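Local coordinates for phage terminase large subunit (Thermus phage P7426, PDB 4ZNL), which probably acts as the ATP-driven motor that moves viral DNA into empty capsids and as the endonuclease that cuts the genome, this chain being its ATPase domain, at residues A[8-13]-A[56-61]; A[65-70]-A[147-152]. All coordinates share one frame; numbering follows the deposited sequence.

Both contacts belong to the N-terminal ATPase domain, a P-loop NTPase fold with a mixed central sheet, and their centres lie about 12 Å apart. Contact 1 comes first along the chain and sets the N-terminal loop against helix 48-62, the helix that starts at the nucleotide-binding residues. Contact 2 follows, pairing strand 67-72, which comes next after that helix, with strand 150-154, which carries most of the predicted Walker B motif. Helix 48-62 lies between the two: Glu59 packs its CB on the ring of Phe150, and its carbonyl O probably accepts a hydrogen bond from Ser66 OG. One helix thus joins the N-terminal loop to the central sheet.

Contact 1. Residues A[8-13]-A[56-61]; sequences RLRPSD and AVFELF
Phe58 pushes its ring into the N-terminal loop at Leu9, Arg10 and Pro11, tying that loop to helix 48-62, whose first turn helps form the nucleotide site of this P-loop NTPase fold. The apolar part of the contact centres on this ring. With CG anti to the backbone N (chi1 171°), Phe58 reaches straight out from the helix, and the Pro11 ring lies across one of its faces at about a right angle. Pro11 CD stands 3.8 Å from the centroid of the Phe58 ring and 5° off its normal, a CH-pi contact, while CB touches Phe58 CD1 at 3.6 Å. Proline suits the place because its ring is compact and its CD, bonded to N, carries slightly polarised C-H groups. Leu9 adds a looser touch of CB on CZ, and Phe15 of helix 13-18 meets the Phe58 ring edge-to-face.

The polar groups gather beside the ring. Leu9 O lies near the ring plane, 3.3 Å from Phe58 CE2, where the edge hydrogens are weakly positive. Arg10 departs from the helix at CB, but bends at chi2 and chi3 bring its guanidinium back, its plane 77° from that of the Phe58 ring. From there NH1 donates, in a somewhat bent bond, to a lone pair of Leu9 O, while NE bonds to His31 O and NH2 forms a salt bridge with Glu55; these bonds fix the group's rotation, and Pro11 CD lies over one of its faces. Glu59 is near Arg10 but too far for a salt bridge, its OE1 being paired with Arg63 and its OE2 accepting from Trp178 NE1. A water links the segments, donating to Glu59 OE2 and, at 2.9 Å, to Leu9 O.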
loop_
_atom_site.group_PDB
_atom_site.type_symbol
_atom_site.label_atom_id
_atom_site.label_comp_id
_atom_site.label_asym_id
_atom_site.label_seq_id
_atom_site.Cartn_x
_atom_site.Cartn_y
_atom_site.Cartn_z
ATOM N N ARG A 8 -17.367 -2.910 3.999
ATOM C CA ARG A 8 -15.925 -2.687 3.981
ATOM C C ARG A 8 -15.658 -1.184 3.890
ATOM O O ARG A 8 -15.996 -0.543 2.897
ATOM C CB ARG A 8 -15.271 -3.435 2.815
ATOM C CG ARG A 8 -14.973 -4.902 3.124
ATOM C CD ARG A 8 -14.605 -5.702 1.881
ATOM N NE ARG A 8 -15.082 -7.083 1.973
ATOM C CZ ARG A 8 -14.869 -8.021 1.052
ATOM N NH1 ARG A 8 -14.175 -7.745 -0.047
ATOM N NH2 ARG A 8 -15.352 -9.245 1.236
ATOM N N LEU A 9 -15.065 -0.631 4.941
ATOM C CA LEU A 9 -14.881 0.812 5.057
ATOM C C LEU A 9 -13.700 1.309 4.233
ATOM O O LEU A 9 -12.591 0.790 4.359
ATOM C CB LEU A 9 -14.692 1.199 6.529
ATOM C CG LEU A 9 -15.812 0.753 7.481
ATOM C CD1 LEU A 9 -15.554 1.256 8.893
ATOM C CD2 LEU A 9 -17.178 1.211 7.004
ATOM N N ARG A 10 -13.955 2.316 3.394
ATOM C CA ARG A 10 -12.941 2.922 2.524
ATOM C C ARG A 10 -12.894 4.447 2.692
ATOM O O ARG A 10 -13.906 5.072 3.030
ATOM C CB ARG A 10 -13.221 2.583 1.054
ATOM C CG ARG A 10 -13.420 1.103 0.767
ATOM C CD ARG A 10 -12.220 0.265 1.198
ATOM N NE ARG A 10 -10.957 0.807 0.706
ATOM C CZ ARG A 10 -9.840 0.917 1.421
ATOM N NH1 ARG A 10 -9.786 0.522 2.689
ATOM N NH2 ARG A 10 -8.761 1.437 0.858
ATOM N N PRO A 11 -11.721 5.054 2.439
ATOM C CA PRO A 11 -11.538 6.480 2.742
ATOM C C PRO A 11 -12.418 7.422 1.922
ATOM O O PRO A 11 -12.605 7.259 0.714
ATOM C CB PRO A 11 -10.046 6.722 2.438
ATOM C CG PRO A 11 -9.606 5.582 1.628
ATOM C CD PRO A 11 -10.463 4.419 2.014
ATOM N N SER A 12 -12.952 8.414 2.617
ATOM C CA SER A 12 -13.811 9.414 2.020
ATOM C C SER A 12 -13.017 10.558 1.419
ATOM O O SER A 12 -11.821 10.731 1.718
ATOM C CB SER A 12 -14.764 9.966 3.072
ATOM O OG SER A 12 -14.048 10.747 4.017
ATOM N N ASP A 13 -13.695 11.349 0.591
ATOM C CA ASP A 13 -13.132 12.600 0.100
ATOM C C ASP A 13 -12.632 13.460 1.254
ATOM O O ASP A 13 -11.588 14.110 1.155
ATOM C CB ASP A 13 -14.159 13.389 -0.733
ATOM C CG ASP A 13 -15.557 13.469 -0.077
ATOM O OD1 ASP A 13 -15.739 13.124 1.128
ATOM O OD2 ASP A 13 -16.492 13.911 -0.793
ATOM N N ALA A 56 -2.441 3.102 5.244
ATOM C CA ALA A 56 -2.073 2.767 6.619
ATOM C C ALA A 56 -2.660 3.775 7.602
ATOM O O ALA A 56 -3.148 3.401 8.669
ATOM C CB ALA A 56 -0.554 2.701 6.757
ATOM N N VAL A 57 -2.640 5.051 7.225
ATOM C CA VAL A 57 -3.182 6.107 8.070
ATOM C C VAL A 57 -4.696 5.968 8.226
ATOM O O VAL A 57 -5.242 6.166 9.309
ATOM C CB VAL A 57 -2.864 7.502 7.495
ATOM C CG1 VAL A 57 -3.650 8.589 8.231
ATOM C CG2 VAL A 57 -1.382 7.781 7.582
ATOM N N PHE A 58 -5.377 5.650 7.131
ATOM C CA PHE A 58 -6.820 5.480 7.174
ATOM C C PHE A 58 -7.217 4.439 8.219
ATOM O O PHE A 58 -8.095 4.693 9.054
ATOM C CB PHE A 58 -7.353 5.095 5.789
ATOM C CG PHE A 58 -8.796 4.695 5.791
ATOM C CD1 PHE A 58 -9.791 5.650 5.882
ATOM C CD2 PHE A 58 -9.159 3.365 5.699
ATOM C CE1 PHE A 58 -11.122 5.284 5.884
ATOM C CE2 PHE A 58 -10.492 2.995 5.701
ATOM C CZ PHE A 58 -11.473 3.957 5.790
ATOM N N GLU A 59 -6.550 3.285 8.198
ATOM C CA GLU A 59 -6.830 2.216 9.153
ATOM C C GLU A 59 -6.588 2.639 10.602
ATOM O O GLU A 59 -7.407 2.364 11.479
ATOM C CB GLU A 59 -5.978 0.988 8.843
ATOM C CG GLU A 59 -6.372 0.272 7.566
ATOM C CD GLU A 59 -7.663 -0.529 7.694
ATOM O OE1 GLU A 59 -7.892 -1.151 8.747
ATOM O OE2 GLU A 59 -8.451 -0.546 6.729
ATOM N N LEU A 60 -5.458 3.285 10.858
ATOM C CA LEU A 60 -5.125 3.714 12.210
ATOM C C LEU A 60 -6.215 4.593 12.826
ATOM O O LEU A 60 -6.558 4.415 13.994
ATOM C CB LEU A 60 -3.793 4.464 12.206
ATOM C CG LEU A 60 -2.538 3.593 12.013
ATOM C CD1 LEU A 60 -1.345 4.436 11.614
ATOM C CD2 LEU A 60 -2.219 2.824 13.286
ATOM N N PHE A 61 -6.773 5.511 12.033
ATOM C CA PHE A 61 -7.720 6.506 12.537
ATOM C C PHE A 61 -9.193 6.161 12.294
ATOM O O PHE A 61 -10.047 6.482 13.122
ATOM C CB PHE A 61 -7.421 7.875 11.912
ATOM C CG PHE A 61 -6.219 8.551 12.494
ATOM C CD1 PHE A 61 -6.347 9.417 13.571
ATOM C CD2 PHE A 61 -4.954 8.310 11.980
ATOM C CE1 PHE A 61 -5.234 10.033 14.121
ATOM C CE2 PHE A 61 -3.840 8.923 12.523
ATOM C CZ PHE A 61 -3.980 9.787 13.600
HETATM O O HOH W 1 -10.667 -0.966 5.696
#

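Contact 2. Residues A[65-70]-A[147-152]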
loop_
_atom_site.group_PDB
_atom_site.type_symbol
_atom_site.label_atom_id
_atom_site.label_comp_id
_atom_site.label_asym_id
_atom_site.label_seq_id
_atom_site.Cartn_x
_atom_site.Cartn_y
_atom_site.Cartn_z
ATOM N N GLY A 65 -8.320 0.405 16.690
ATOM C CA GLY A 65 -8.037 -0.955 17.111
ATOM C C GLY A 65 -7.418 -1.800 16.011
ATOM O O GLY A 65 -6.952 -2.909 16.265
ATOM N N SER A 66 -7.420 -1.282 14.786
ATOM C CA SER A 66 -6.866 -2.011 13.649
ATOM C C SER A 66 -5.368 -2.178 13.809
ATOM O O SER A 66 -4.705 -1.329 14.409
ATOM C CB SER A 66 -7.172 -1.282 12.336
ATOM O OG SER A 66 -6.588 0.010 12.345
ATOM N N GLN A 67 -4.848 -3.274 13.264
ATOM C CA GLN A 67 -3.418 -3.569 13.301
ATOM C C GLN A 67 -2.946 -3.999 11.920
ATOM O O GLN A 67 -3.585 -4.824 11.247
ATOM C CB GLN A 67 -3.107 -4.667 14.332
ATOM C CG GLN A 67 -3.679 -4.425 15.712
ATOM C CD GLN A 67 -3.432 -5.594 16.658
ATOM O OE1 GLN A 67 -3.691 -6.749 16.320
ATOM N NE2 GLN A 67 -2.911 -5.298 17.838
ATOM N N GLY A 68 -1.836 -3.426 11.476
ATOM C CA GLY A 68 -1.303 -3.782 10.180
ATOM C C GLY A 68 0.123 -3.356 9.945
ATOM O O GLY A 68 0.726 -2.622 10.734
ATOM N N TRP A 69 0.652 -3.835 8.830
ATOM C CA TRP A 69 2.014 -3.548 8.419
ATOM C C TRP A 69 2.107 -3.013 6.997
ATOM O O TRP A 69 1.287 -3.355 6.137
ATOM C CB TRP A 69 2.870 -4.810 8.464
ATOM C CG TRP A 69 3.025 -5.507 9.767
ATOM C CD1 TRP A 69 2.748 -5.033 11.012
ATOM C CD2 TRP A 69 3.520 -6.834 9.938
ATOM N NE1 TRP A 69 3.046 -5.991 11.955
ATOM C CE2 TRP A 69 3.526 -7.106 11.317
ATOM C CE3 TRP A 69 3.954 -7.823 9.053
ATOM C CZ2 TRP A 69 3.949 -8.341 11.838
ATOM C CZ3 TRP A 69 4.384 -9.047 9.573
ATOM C CH2 TRP A 69 4.375 -9.290 10.947
ATOM N N ILE A 70 3.135 -2.202 6.750
ATOM C CA ILE A 70 3.685 -2.068 5.406
ATOM C C ILE A 70 4.972 -2.865 5.412
ATOM O O ILE A 70 5.805 -2.700 6.312
ATOM C CB ILE A 70 3.969 -0.611 4.978
ATOM C CG1 ILE A 70 2.663 0.171 4.849
ATOM C CG2 ILE A 70 4.696 -0.585 3.623
ATOM C CD1 ILE A 70 2.824 1.645 4.622
ATOM N N THR A 147 -0.837 -11.618 14.030
ATOM C CA THR A 147 -2.216 -11.683 13.600
ATOM C C THR A 147 -2.650 -10.255 13.299
ATOM O O THR A 147 -2.618 -9.402 14.178
ATOM C CB THR A 147 -3.112 -12.317 14.677
ATOM O OG1 THR A 147 -2.552 -13.579 15.074
ATOM C CG2 THR A 147 -4.536 -12.528 14.157
ATOM N N LEU A 148 -3.060 -10.007 12.056
ATOM C CA LEU A 148 -3.253 -8.654 11.555
ATOM C C LEU A 148 -4.569 -8.469 10.825
ATOM O O LEU A 148 -5.173 -9.435 10.354
ATOM C CB LEU A 148 -2.108 -8.283 10.606
ATOM C CG LEU A 148 -0.686 -8.310 11.167
ATOM C CD1 LEU A 148 0.304 -7.948 10.060
ATOM C CD2 LEU A 148 -0.498 -7.389 12.358
ATOM N N ASP A 149 -4.985 -7.212 10.710
ATOM C CA ASP A 149 -6.172 -6.841 9.937
ATOM C C ASP A 149 -5.838 -6.464 8.505
ATOM O O ASP A 149 -6.689 -6.581 7.615
ATOM C CB ASP A 149 -6.897 -5.665 10.596
ATOM C CG ASP A 149 -7.304 -5.958 12.017
ATOM O OD1 ASP A 149 -8.309 -6.664 12.203
ATOM O OD2 ASP A 149 -6.611 -5.485 12.948
ATOM N N PHE A 150 -4.618 -5.981 8.283
ATOM C CA PHE A 150 -4.196 -5.624 6.939
ATOM C C PHE A 150 -2.697 -5.700 6.745
ATOM O O PHE A 150 -1.915 -5.553 7.688
ATOM C CB PHE A 150 -4.680 -4.211 6.581
ATOM C CG PHE A 150 -4.021 -3.116 7.374
ATOM C CD1 PHE A 150 -2.896 -2.466 6.882
ATOM C CD2 PHE A 150 -4.544 -2.716 8.591
ATOM C CE1 PHE A 150 -2.290 -1.441 7.601
ATOM C CE2 PHE A 150 -3.944 -1.690 9.321
ATOM C CZ PHE A 150 -2.810 -1.054 8.822
ATOM N N VAL A 151 -2.300 -5.955 5.506
ATOM C CA VAL A 151 -0.909 -5.793 5.112
ATOM C C VAL A 151 -0.850 -5.058 3.790
ATOM O O VAL A 151 -1.740 -5.169 2.945
ATOM C CB VAL A 151 -0.170 -7.139 5.003
ATOM C CG1 VAL A 151 -0.055 -7.791 6.393
ATOM C CG2 VAL A 151 -0.881 -8.044 4.022
ATOM N N ILE A 152 0.200 -4.266 3.650
ATOM C CA ILE A 152 0.495 -3.556 2.425
ATOM C C ILE A 152 1.904 -3.967 2.045
ATOM O O ILE A 152 2.818 -3.813 2.851
ATOM C CB ILE A 152 0.393 -2.035 2.623
ATOM C CG1 ILE A 152 -1.031 -1.642 3.011
ATOM C CG2 ILE A 152 0.851 -1.271 1.386
ATOM C CD1 ILE A 152 -1.098 -0.323 3.818
#
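Ser66 brings its CA to 3.6 Å from Asp149 OD2, just ahead of the paired strands, and its OG sits at the edge of the Phe150 ring and bonds to Arg63 O. At Gln67 the backbone is gripped at both N and O: its N donates to Asp149 OD2 at 2.8 Å, on the anti side of the carboxylate, and its O accepts from Asp149 N and, weakly, from Phe150 N. Arg175 bridges the outer ends, pairing with Asp149 OD2 and Gln67 OE1. Gly68 fits beneath Phe150, whose chi1 of 68° folds the ring back over the neighbouring strand; glycine suits the place because the ring lies directly over its CA, 3.4 Å from the centroid. Strands 67-72 and 150-154 run parallel here in the central sheet of the P-loop NTPase fold, the latter bearing most of the predicted Walker B motif, with Asp154, a magnesium ligand, at its end. Trp69 N donates to Phe150 O and Trp69 O accepts from Ile152 N at 2.9 Å. On the other sheet face from Phe150, Leu148 CD1 rests over the indole, 3.5 Å from its five-membered ring's centroid. Ile70 CG1 meets Ile152 CB at 3.9 Å, two branched residues against Ala52 of helix 48-62.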